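PppA (Pseudomonas aeruginosa, PDB 6JKV) is a regulatory component of the type VI secretion system that binds manganese and probably acts as a PP2C-type protein serine/threonine phosphatase. Local coordinates at residues S74-T79 / S121-L126; L201-L204 / S208-L211; R81-A86 / P90-A95. One frame throughout, in Å; residues are numbered along the deposited sequence.

Contact 1: residues S74-T79 / S121-L126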
ATOM      1  N   SER A  74       3.823  -2.864 -11.138  1.00 21.64           N
ATOM      2  CA  SER A  74       5.270  -2.658 -11.378  1.00 21.50           C
ATOM      3  C   SER A  74       5.485  -1.273 -11.990  1.00 21.26           C
ATOM      4  O   SER A  74       6.452  -0.603 -11.580  1.00 20.91           O
ATOM      5  CB  SER A  74       5.874  -3.756 -12.209  1.00 23.49           C
ATOM      6  OG  SER A  74       5.089  -3.997 -13.353  1.00 26.33           O
ATOM      7  N   LEU A  75       4.615  -0.853 -12.917  1.00 22.17           N
ATOM      8  CA  LEU A  75       4.682   0.501 -13.533  1.00 22.42           C
ATOM      9  C   LEU A  75       4.538   1.559 -12.431  1.00 21.12           C
ATOM     10  O   LEU A  75       5.232   2.592 -12.485  1.00 22.39           O
ATOM     11  CB  LEU A  75       3.594   0.670 -14.600  1.00 22.80           C
ATOM     12  CG  LEU A  75       3.549   2.057 -15.249  1.00 23.44           C
ATOM     13  CD1 LEU A  75       4.881   2.401 -15.898  1.00 24.45           C
ATOM     14  CD2 LEU A  75       2.419   2.163 -16.265  1.00 24.29           C
ATOM     15  N   ILE A  76       3.648   1.319 -11.473  1.00 20.73           N
ATOM     16  CA  ILE A  76       3.467   2.224 -10.308  1.00 19.44           C
ATOM     17  C   ILE A  76       4.802   2.353  -9.569  1.00 19.32           C
ATOM     18  O   ILE A  76       5.261   3.494  -9.362  1.00 17.40           O
ATOM     19  CB  ILE A  76       2.348   1.713  -9.386  1.00 19.49           C
ATOM     20  CG1 ILE A  76       0.964   2.065  -9.934  1.00 19.14           C
ATOM     21  CG2 ILE A  76       2.534   2.226  -7.970  1.00 19.16           C
ATOM     22  CD1 ILE A  76      -0.157   1.342  -9.234  1.00 18.11           C
ATOM     23  N   VAL A  77       5.386   1.225  -9.158  1.00 19.86           N
ATOM     24  CA  VAL A  77       6.576   1.236  -8.264  1.00 19.16           C
ATOM     25  C   VAL A  77       7.752   1.859  -9.024  1.00 20.19           C
ATOM     26  O   VAL A  77       8.481   2.655  -8.415  1.00 19.97           O
ATOM     27  CB  VAL A  77       6.908  -0.153  -7.678  1.00 18.99           C
ATOM     28  CG1 VAL A  77       5.781  -0.670  -6.789  1.00 18.26           C
ATOM     29  CG2 VAL A  77       7.238  -1.168  -8.747  1.00 20.16           C
ATOM     30  N   ASP A  78       7.905   1.554 -10.312  1.00 21.84           N
ATOM     31  CA  ASP A  78       9.029   2.082 -11.128  1.00 22.83           C
ATOM     32  C   ASP A  78       8.871   3.584 -11.377  1.00 23.02           C
ATOM     33  O   ASP A  78       9.899   4.288 -11.340  1.00 24.60           O
ATOM     34  CB  ASP A  78       9.156   1.366 -12.471  1.00 24.79           C
ATOM     35  CG  ASP A  78       9.523  -0.103 -12.353  1.00 26.11           C
ATOM     36  OD1 ASP A  78       9.973  -0.518 -11.256  1.00 26.72           O
ATOM     37  OD2 ASP A  78       9.336  -0.830 -13.353  1.00 27.83           O
ATOM     38  N   THR A  79       7.658   4.048 -11.685  1.00 22.32           N
ATOM     39  CA  THR A  79       7.388   5.488 -11.924  1.00 22.41           C
ATOM     40  C   THR A  79       7.640   6.271 -10.630  1.00 21.36           C
ATOM     41  O   THR A  79       8.252   7.359 -10.689  1.00 20.57           O
ATOM     42  CB  THR A  79       5.967   5.722 -12.459  1.00 21.86           C
ATOM     43  OG1 THR A  79       5.792   4.975 -13.668  1.00 21.42           O
ATOM     44  CG2 THR A  79       5.693   7.193 -12.710  1.00 22.22           C
ATOM     45  N   SER A 121      -4.476  -1.415 -10.632  1.00 20.81           N
ATOM     46  CA  SER A 121      -3.791  -1.720  -9.364  1.00 20.19           C
ATOM     47  C   SER A 121      -4.207  -0.699  -8.319  1.00 19.48           C
ATOM     48  O   SER A 121      -4.333   0.489  -8.643  1.00 18.84           O
ATOM     49  CB  SER A 121      -2.293  -1.756  -9.531  1.00 20.46           C
ATOM     50  OG  SER A 121      -1.646  -1.867  -8.269  1.00 19.94           O
ATOM     51  N   THR A 122      -4.427  -1.174  -7.103  1.00 19.32           N
ATOM     52  CA  THR A 122      -4.576  -0.290  -5.931  1.00 18.57           C
ATOM     53  C   THR A 122      -3.221   0.360  -5.651  1.00 17.18           C
ATOM     54  O   THR A 122      -2.177  -0.074  -6.208  1.00 16.26           O
ATOM     55  CB  THR A 122      -5.092  -1.059  -4.713  1.00 18.51           C
ATOM     56  OG1 THR A 122      -3.946  -1.720  -4.170  1.00 17.69           O
ATOM     57  CG2 THR A 122      -6.189  -2.041  -5.067  1.00 19.43           C
ATOM     58  N   LEU A 123      -3.234   1.378  -4.812  1.00 16.66           N
ATOM     59  CA  LEU A 123      -1.990   1.992  -4.325  1.00 17.03           C
ATOM     60  C   LEU A 123      -2.180   2.436  -2.886  1.00 16.06           C
ATOM     61  O   LEU A 123      -3.241   2.963  -2.575  1.00 17.34           O
ATOM     62  CB  LEU A 123      -1.610   3.181  -5.207  1.00 17.74           C
ATOM     63  CG  LEU A 123      -0.404   3.950  -4.680  1.00 17.80           C
ATOM     64  CD1 LEU A 123       0.667   4.074  -5.743  1.00 20.19           C
ATOM     65  CD2 LEU A 123      -0.813   5.305  -4.135  1.00 18.28           C
ATOM     66  N   VAL A 124      -1.156   2.228  -2.067  1.00 15.89           N
ATOM     67  CA  VAL A 124      -0.998   2.913  -0.758  1.00 16.07           C
ATOM     68  C   VAL A 124       0.477   3.281  -0.637  1.00 15.39           C
ATOM     69  O   VAL A 124       1.335   2.405  -0.848  1.00 15.70           O
ATOM     70  CB  VAL A 124      -1.499   2.050   0.418  1.00 16.10           C
ATOM     71  CG1 VAL A 124      -0.823   0.695   0.479  1.00 15.73           C
ATOM     72  CG2 VAL A 124      -1.340   2.777   1.740  1.00 16.51           C
ATOM     73  N   LEU A 125       0.761   4.547  -0.370  1.00 14.42           N
ATOM     74  CA  LEU A 125       2.148   5.008  -0.164  1.00 14.74           C
ATOM     75  C   LEU A 125       2.195   5.824   1.124  1.00 15.11           C
ATOM     76  O   LEU A 125       1.154   6.342   1.559  1.00 14.21           O
ATOM     77  CB  LEU A 125       2.670   5.770  -1.391  1.00 14.58           C
ATOM     78  CG  LEU A 125       2.160   7.188  -1.639  1.00 16.13           C
ATOM     79  CD1 LEU A 125       3.009   8.227  -0.919  1.00 16.75           C
ATOM     80  CD2 LEU A 125       2.145   7.486  -3.134  1.00 17.10           C
ATOM     81  N   LEU A 126       3.376   5.841   1.733  1.00 15.25           N
ATOM     82  CA  LEU A 126       3.736   6.768   2.825  1.00 15.34           C
ATOM     83  C   LEU A 126       5.030   7.469   2.415  1.00 15.31           C
ATOM     84  O   LEU A 126       5.976   6.783   2.008  1.00 16.14           O
ATOM     85  CB  LEU A 126       3.889   5.985   4.130  1.00 14.99           C
ATOM     86  CG  LEU A 126       4.482   6.761   5.302  1.00 15.45           C
ATOM     87  CD1 LEU A 126       3.429   7.663   5.924  1.00 14.83           C
ATOM     88  CD2 LEU A 126       5.073   5.815   6.338  1.00 15.18           C
TER

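Contact 2: residues L201-L204 / S208-L211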
ATOM      1  N   LEU A 201       0.225  13.058   8.572  1.00 18.88           N
ATOM      2  CA  LEU A 201       0.616  12.417   9.851  1.00 18.74           C
ATOM      3  C   LEU A 201       1.734  13.233  10.485  1.00 18.38           C
ATOM      4  O   LEU A 201       2.661  13.635   9.775  1.00 17.67           O
ATOM      5  CB  LEU A 201       1.079  10.982   9.590  1.00 18.64           C
ATOM      6  CG  LEU A 201       0.035  10.025   9.011  1.00 18.93           C
ATOM      7  CD1 LEU A 201       0.712   8.777   8.461  1.00 18.90           C
ATOM      8  CD2 LEU A 201      -0.999   9.648  10.061  1.00 19.59           C
ATOM      9  N   HIS A 202       1.617  13.478  11.784  1.00 19.12           N
ATOM     10  CA  HIS A 202       2.732  13.927  12.642  1.00 19.54           C
ATOM     11  C   HIS A 202       3.428  12.679  13.187  1.00 18.60           C
ATOM     12  O   HIS A 202       2.765  11.864  13.832  1.00 18.42           O
ATOM     13  CB  HIS A 202       2.210  14.863  13.730  1.00 21.57           C
ATOM     14  CG  HIS A 202       3.187  15.099  14.827  1.00 22.99           C
ATOM     15  ND1 HIS A 202       4.312  15.898  14.677  1.00 24.03           N
ATOM     16  CD2 HIS A 202       3.226  14.624  16.087  1.00 24.12           C
ATOM     17  CE1 HIS A 202       4.994  15.907  15.802  1.00 24.09           C
ATOM     18  NE2 HIS A 202       4.346  15.148  16.683  1.00 24.78           N
ATOM     19  N   VAL A 203       4.711  12.530  12.890  1.00 18.90           N
ATOM     20  CA  VAL A 203       5.502  11.325  13.267  1.00 18.71           C
ATOM     21  C   VAL A 203       6.225  11.616  14.579  1.00 19.50           C
ATOM     22  O   VAL A 203       6.843  12.691  14.700  1.00 19.00           O
ATOM     23  CB  VAL A 203       6.500  10.919  12.171  1.00 18.52           C
ATOM     24  CG1 VAL A 203       7.070   9.540  12.457  1.00 18.93           C
ATOM     25  CG2 VAL A 203       5.864  10.979  10.791  1.00 18.13           C
ATOM     26  N   LEU A 204       6.126  10.686  15.525  1.00 19.74           N
ATOM     27  CA  LEU A 204       6.913  10.710  16.777  1.00 21.42           C
ATOM     28  C   LEU A 204       7.948   9.596  16.741  1.00 20.90           C
ATOM     29  O   LEU A 204       7.701   8.534  16.165  1.00 20.64           O
ATOM     30  CB  LEU A 204       5.979  10.529  17.976  1.00 22.33           C
ATOM     31  CG  LEU A 204       5.122  11.739  18.329  1.00 22.92           C
ATOM     32  CD1 LEU A 204       4.184  11.405  19.476  1.00 24.24           C
ATOM     33  CD2 LEU A 204       5.997  12.942  18.662  1.00 23.74           C
ATOM     34  N   SER A 208       5.434   3.270  14.479  1.00 16.48           N
ATOM     35  CA  SER A 208       5.540   2.196  13.465  1.00 17.42           C
ATOM     36  C   SER A 208       4.412   2.371  12.453  1.00 16.30           C
ATOM     37  O   SER A 208       3.355   2.923  12.822  1.00 16.70           O
ATOM     38  CB  SER A 208       5.463   0.828  14.084  1.00 18.31           C
ATOM     39  OG  SER A 208       6.753   0.354  14.411  1.00 20.66           O
ATOM     40  N   PHE A 209       4.639   1.884  11.241  1.00 15.34           N
ATOM     41  CA  PHE A 209       3.669   1.955  10.129  1.00 16.05           C
ATOM     42  C   PHE A 209       3.667   0.624   9.400  1.00 16.27           C
ATOM     43  O   PHE A 209       4.734   0.021   9.233  1.00 17.09           O
ATOM     44  CB  PHE A 209       4.016   3.094   9.172  1.00 16.05           C
ATOM     45  CG  PHE A 209       4.101   4.435   9.844  1.00 14.72           C
ATOM     46  CD1 PHE A 209       2.963   5.183  10.068  1.00 14.54           C
ATOM     47  CD2 PHE A 209       5.322   4.941  10.250  1.00 15.74           C
ATOM     48  CE1 PHE A 209       3.043   6.422  10.682  1.00 15.24           C
ATOM     49  CE2 PHE A 209       5.402   6.185  10.857  1.00 15.87           C
ATOM     50  CZ  PHE A 209       4.264   6.920  11.071  1.00 15.63           C
ATOM     51  N   LEU A 210       2.483   0.196   8.986  1.00 15.92           N
ATOM     52  CA  LEU A 210       2.304  -1.002   8.143  1.00 15.92           C
ATOM     53  C   LEU A 210       1.536  -0.608   6.885  1.00 14.82           C
ATOM     54  O   LEU A 210       0.403  -0.119   7.013  1.00 14.36           O
ATOM     55  CB  LEU A 210       1.543  -2.074   8.924  1.00 16.91           C
ATOM     56  CG  LEU A 210       1.038  -3.229   8.062  1.00 17.09           C
ATOM     57  CD1 LEU A 210       2.203  -4.106   7.631  1.00 17.09           C
ATOM     58  CD2 LEU A 210      -0.016  -4.041   8.794  1.00 17.21           C
ATOM     59  N   LEU A 211       2.169  -0.803   5.735  1.00 15.35           N
ATOM     60  CA  LEU A 211       1.512  -0.793   4.411  1.00 15.30           C
ATOM     61  C   LEU A 211       1.280  -2.251   4.009  1.00 15.73           C
ATOM     62  O   LEU A 211       2.224  -3.080   4.117  1.00 15.20           O
ATOM     63  CB  LEU A 211       2.405  -0.077   3.397  1.00 15.28           C
ATOM     64  CG  LEU A 211       2.666   1.409   3.644  1.00 16.07           C
ATOM     65  CD1 LEU A 211       3.745   1.640   4.696  1.00 17.29           C
ATOM     66  CD2 LEU A 211       3.072   2.082   2.338  1.00 17.15           C
TER

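Contact 3: residues R81-A86 / P90-A95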
ATOM      1  N   ARG A  81       9.530   5.347  -8.060  1.00 19.45           N
ATOM      2  CA  ARG A  81      10.954   5.231  -7.676  1.00 21.17           C
ATOM      3  C   ARG A  81      11.766   6.320  -8.389  1.00 21.43           C
ATOM      4  O   ARG A  81      12.672   6.894  -7.756  1.00 21.17           O
ATOM      5  CB  ARG A  81      11.499   3.832  -7.986  1.00 23.06           C
ATOM      6  CG  ARG A  81      12.860   3.559  -7.358  1.00 24.21           C
ATOM      7  CD  ARG A  81      13.595   2.409  -8.018  1.00 25.12           C
ATOM      8  NE  ARG A  81      13.111   1.102  -7.584  1.00 25.63           N
ATOM      9  CZ  ARG A  81      12.289   0.316  -8.288  1.00 26.84           C
ATOM     10  NH1 ARG A  81      11.844   0.684  -9.485  1.00 27.46           N
ATOM     11  NH2 ARG A  81      11.931  -0.860  -7.799  1.00 26.43           N
ATOM     12  N   ARG A  82      11.444   6.623  -9.647  1.00 21.49           N
ATOM     13  CA  ARG A  82      12.291   7.521 -10.467  1.00 23.62           C
ATOM     14  C   ARG A  82      12.064   8.983 -10.069  1.00 23.91           C
ATOM     15  O   ARG A  82      12.873   9.835 -10.479  1.00 25.98           O
ATOM     16  CB  ARG A  82      12.057   7.286 -11.961  1.00 25.51           C
ATOM     17  CG  ARG A  82      11.081   8.236 -12.635  1.00 26.00           C
ATOM     18  CD  ARG A  82      11.299   8.202 -14.141  1.00 28.01           C
ATOM     19  NE  ARG A  82      11.626   6.850 -14.580  1.00 28.85           N
ATOM     20  CZ  ARG A  82      10.738   5.868 -14.745  1.00 27.99           C
ATOM     21  NH1 ARG A  82       9.448   6.088 -14.542  1.00 28.00           N
ATOM     22  NH2 ARG A  82      11.139   4.667 -15.128  1.00 29.05           N
ATOM     23  N   ILE A  83      11.010   9.291  -9.319  1.00 22.71           N
ATOM     24  CA  ILE A  83      10.713  10.698  -8.928  1.00 22.62           C
ATOM     25  C   ILE A  83      11.813  11.205  -7.999  1.00 22.30           C
ATOM     26  O   ILE A  83      12.116  10.577  -6.991  1.00 21.81           O
ATOM     27  CB  ILE A  83       9.326  10.819  -8.286  1.00 21.69           C
ATOM     28  CG1 ILE A  83       8.232  10.576  -9.329  1.00 22.16           C
ATOM     29  CG2 ILE A  83       9.178  12.167  -7.586  1.00 21.81           C
ATOM     30  CD1 ILE A  83       6.851  10.504  -8.745  1.00 21.61           C
ATOM     31  N   PRO A  84      12.460  12.350  -8.309  1.00 23.32           N
ATOM     32  CA  PRO A  84      13.529  12.872  -7.459  1.00 23.64           C
ATOM     33  C   PRO A  84      13.036  13.306  -6.073  1.00 22.49           C
ATOM     34  O   PRO A  84      11.978  13.908  -5.959  1.00 21.54           O
ATOM     35  CB  PRO A  84      14.083  14.076  -8.233  1.00 24.99           C
ATOM     36  CG  PRO A  84      12.973  14.458  -9.175  1.00 25.58           C
ATOM     37  CD  PRO A  84      12.265  13.165  -9.514  1.00 24.76           C
ATOM     38  N   ALA A  85      13.817  12.967  -5.048  1.00 23.33           N
ATOM     39  CA  ALA A  85      13.433  13.114  -3.629  1.00 22.81           C
ATOM     40  C   ALA A  85      13.576  14.578  -3.219  1.00 23.50           C
ATOM     41  O   ALA A  85      14.617  14.918  -2.638  1.00 22.12           O
ATOM     42  CB  ALA A  85      14.272  12.210  -2.753  1.00 23.28           C
ATOM     43  N   ALA A  86      12.558  15.393  -3.518  1.00 24.48           N
ATOM     44  CA  ALA A  86      12.488  16.820  -3.123  1.00 24.29           C
ATOM     45  C   ALA A  86      12.491  16.904  -1.592  1.00 24.68           C
ATOM     46  O   ALA A  86      11.842  16.051  -0.945  1.00 25.48           O
ATOM     47  CB  ALA A  86      11.267  17.482  -3.712  1.00 23.71           C
ATOM     48  N   PRO A  90       5.514  18.591   1.048  1.00 20.86           N
ATOM     49  CA  PRO A  90       4.361  18.933   0.208  1.00 20.97           C
ATOM     50  C   PRO A  90       4.669  18.943  -1.294  1.00 20.56           C
ATOM     51  O   PRO A  90       3.828  18.519  -2.060  1.00 20.07           O
ATOM     52  CB  PRO A  90       3.941  20.330   0.684  1.00 21.94           C
ATOM     53  CG  PRO A  90       4.482  20.409   2.096  1.00 22.48           C
ATOM     54  CD  PRO A  90       5.777  19.619   2.069  1.00 21.87           C
ATOM     55  N   ALA A  91       5.847  19.425  -1.689  1.00 21.70           N
ATOM     56  CA  ALA A  91       6.265  19.435  -3.110  1.00 22.25           C
ATOM     57  C   ALA A  91       6.452  17.996  -3.585  1.00 21.12           C
ATOM     58  O   ALA A  91       6.008  17.680  -4.700  1.00 20.65           O
ATOM     59  CB  ALA A  91       7.519  20.250  -3.311  1.00 23.70           C
ATOM     60  N   TYR A  92       7.088  17.162  -2.760  1.00 20.62           N
ATOM     61  CA  TYR A  92       7.294  15.724  -3.046  1.00 19.57           C
ATOM     62  C   TYR A  92       5.931  15.066  -3.278  1.00 18.59           C
ATOM     63  O   TYR A  92       5.762  14.378  -4.289  1.00 17.83           O
ATOM     64  CB  TYR A  92       8.089  15.051  -1.926  1.00 18.86           C
ATOM     65  CG  TYR A  92       8.571  13.662  -2.255  1.00 18.37           C
ATOM     66  CD1 TYR A  92       9.119  13.358  -3.495  1.00 19.12           C
ATOM     67  CD2 TYR A  92       8.519  12.653  -1.311  1.00 17.72           C
ATOM     68  CE1 TYR A  92       9.578  12.086  -3.793  1.00 18.08           C
ATOM     69  CE2 TYR A  92       8.968  11.374  -1.595  1.00 16.54           C
ATOM     70  CZ  TYR A  92       9.506  11.091  -2.835  1.00 17.17           C
ATOM     71  OH  TYR A  92       9.961   9.838  -3.103  1.00 17.19           O
ATOM     72  N   VAL A  93       4.972  15.336  -2.391  1.00 19.14           N
ATOM     73  CA  VAL A  93       3.607  14.741  -2.457  1.00 18.73           C
ATOM     74  C   VAL A  93       2.924  15.188  -3.751  1.00 18.35           C
ATOM     75  O   VAL A  93       2.294  14.326  -4.395  1.00 18.88           O
ATOM     76  CB  VAL A  93       2.775  15.092  -1.211  1.00 18.96           C
ATOM     77  CG1 VAL A  93       1.297  14.822  -1.420  1.00 19.23           C
ATOM     78  CG2 VAL A  93       3.299  14.352   0.009  1.00 18.77           C
ATOM     79  N   GLY A  94       3.050  16.469  -4.121  1.00 18.86           N
ATOM     80  CA  GLY A  94       2.562  16.975  -5.416  1.00 20.65           C
ATOM     81  C   GLY A  94       3.139  16.188  -6.583  1.00 20.62           C
ATOM     82  O   GLY A  94       2.371  15.823  -7.499  1.00 20.89           O
ATOM     83  N   ALA A  95       4.445  15.909  -6.545  1.00 20.78           N
ATOM     84  CA  ALA A  95       5.154  15.164  -7.612  1.00 21.36           C
ATOM     85  C   ALA A  95       4.653  13.718  -7.650  1.00 20.26           C
ATOM     86  O   ALA A  95       4.495  13.189  -8.764  1.00 21.10           O
ATOM     87  CB  ALA A  95       6.651  15.224  -7.409  1.00 22.53           C
TER
HETATM   88  O   HOH W   1      10.879   9.057  -5.272  1.00 23.77           O

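Contact 1: residues S74-T79 / S121-L126
Ile76, on helix 69-82, is the one residue of 74-79 that meets 121-126, and it does so through two separate methyl groups. The apolar part of the contact is made by its branch methyl CG2, which meets Leu123 CD1 at 3.4 Å, closer than two methyls normally sit, so the packing is tight at this point; the two side chains cross obliquely. CG2 lies anti to the backbone N, whereas CG1 (chi1 -79°) lies beside it, and this splits the side chain into a branch facing Leu123 and a longer arm running toward Ser121. Val103 and Leu100 of helix 89-114 pack against Ile76 and Leu123 respectively and extend the same apolar layer.

At the end of the arm the contact becomes one of methyl against oxygen. Ile76 CD1 lies 3.7 Å from Ser121 OG and 3.9 Å from Thr122 O, with Ser121 CB close by. These two oxygens are already joined to each other: Ser121 OG donates to Thr122 O over 2.8 Å, in the carbonyl plane and on a lone pair, with a C=O...O angle of 135°. The serine hydroxyl reaches that carbonyl by standing anti to its own backbone N (chi1 172°).

Polar bonding on the far side of the strand is directed elsewhere. The Thr122 side chain turns away from the helix, and its OG1 is hydrogen-bonded to Ser141 OG and to the backbone N of Asp61, a manganese ligand.

Between these two segments the contact is therefore made by the methyls of Ile76, without a hydrogen bond, over a buried hydroxyl satisfied within its own strand, while the opposite side of Thr122 is tied directly to the backbone of a metal-binding residue.

Contact 2: residues L201-L204 / S208-L211
The facing layers of the PP2C beta-sandwich meet where the Phe209 ring, rising from strand 208-212, packs against Leu201, near the end of strand 197-202, and Val203, just beyond it. All three residues are buried. Leu201 CD1 approaches Phe209 CE1 to 4.0 Å, coming in obliquely to the ring, and the two side chains run alongside each other, pointing opposite ways. Val203 comes to the CE2-CZ bond: its CG1 sits at the ring edge, near the ring plane, 4.1 Å from both Phe209 CE2 and CZ. That methyl reaches the ring because it stands anti to the backbone N of Val203 (chi1 -168°).

The two segments are separated by only three residues, yet they are not hydrogen-bonded neighbours; the chain passes here from one antiparallel sheet to the other. Leu201 pairs its backbone with Ala133 in the first sheet, and Phe209 pairs with Val259 in the second. Their nearest CA atoms, those of Val203 and Ser208, are 9.1 Å apart, a spacing bridged by side chains and not by backbone bonds. Phe209 CG lies anti to its carbonyl carbon (chi1 -56°), and the ring projects from its strand into the interface between the two sheets.

Leu126 of strand 120-129 touches both Leu201 and Phe209, adding a third apolar side chain from the first sheet. Val203 also packs on Ala261 of strand 254-261, a strand of the second sheet.

Contact 3: residues R81-A86 / P90-A95
Tyr92, on helix 89-114, reaches across to the chain leaving helix 69-82, and its side chain passes Ala86, Pro84, Ala85 and Ile83 on the way to its hydroxyl. Tyr92 CB lies 4.0 Å from Ala86 O, with the Ala86 methyl a little farther off. With CG anti to the backbone N (chi1 -169°), the ring runs out alongside the 83-86 backbone. CD1 lies 3.8 Å from Pro84 O, with Ala86 N close by. CE1 is 3.7 Å from the same Pro84 O, near Ala85 CA. It also meets Ile83 CG2 at 3.8 Å; all these approaches to the ring are oblique. At the tip, OH donates to a water 2.5 Å away, lying in the ring plane, and this water in turn donates to Ile83 O, so the phenol is bridged to the backbone that its ring packs against.

Ile83 also serves the next turn of the helix: its CG2 meets Ala95 CB at 4.0 Å, while CD1 rests near Ala95 O. Arg129 of strand 120-129 forms a cation-pi interaction with the Tyr92 ring and a hydrogen bond to Ala86 O, joining both segments to the sheet.

The 84-86 backbone beside the ring bends in an inverse gamma turn centred on Ala85, closed by a weak bond from Ala86 N to Pro84 O, part of the connection between two successive helices packed on one sheet of the PP2C fold.

In the fold
Contact 1 and contact 3 share helix 69-82 and have centres about 14 Å apart. Contact 3 closes the short connection into helix 89-114, and after that helix the chain enters strand 120-129, where contact 1 brings it back against the first helix. Contact 2 comes later in the chain, with its centre about 19 Å from each of the others. It touches contact 1 through the sandwich interior, where Leu211 CD2 lies against Val124 O and Leu126 N of strand 120-129. Strand 120-129 thus faces helices on one side and the second sheet on the other, linking the helical layer, the sandwich core and the manganese site.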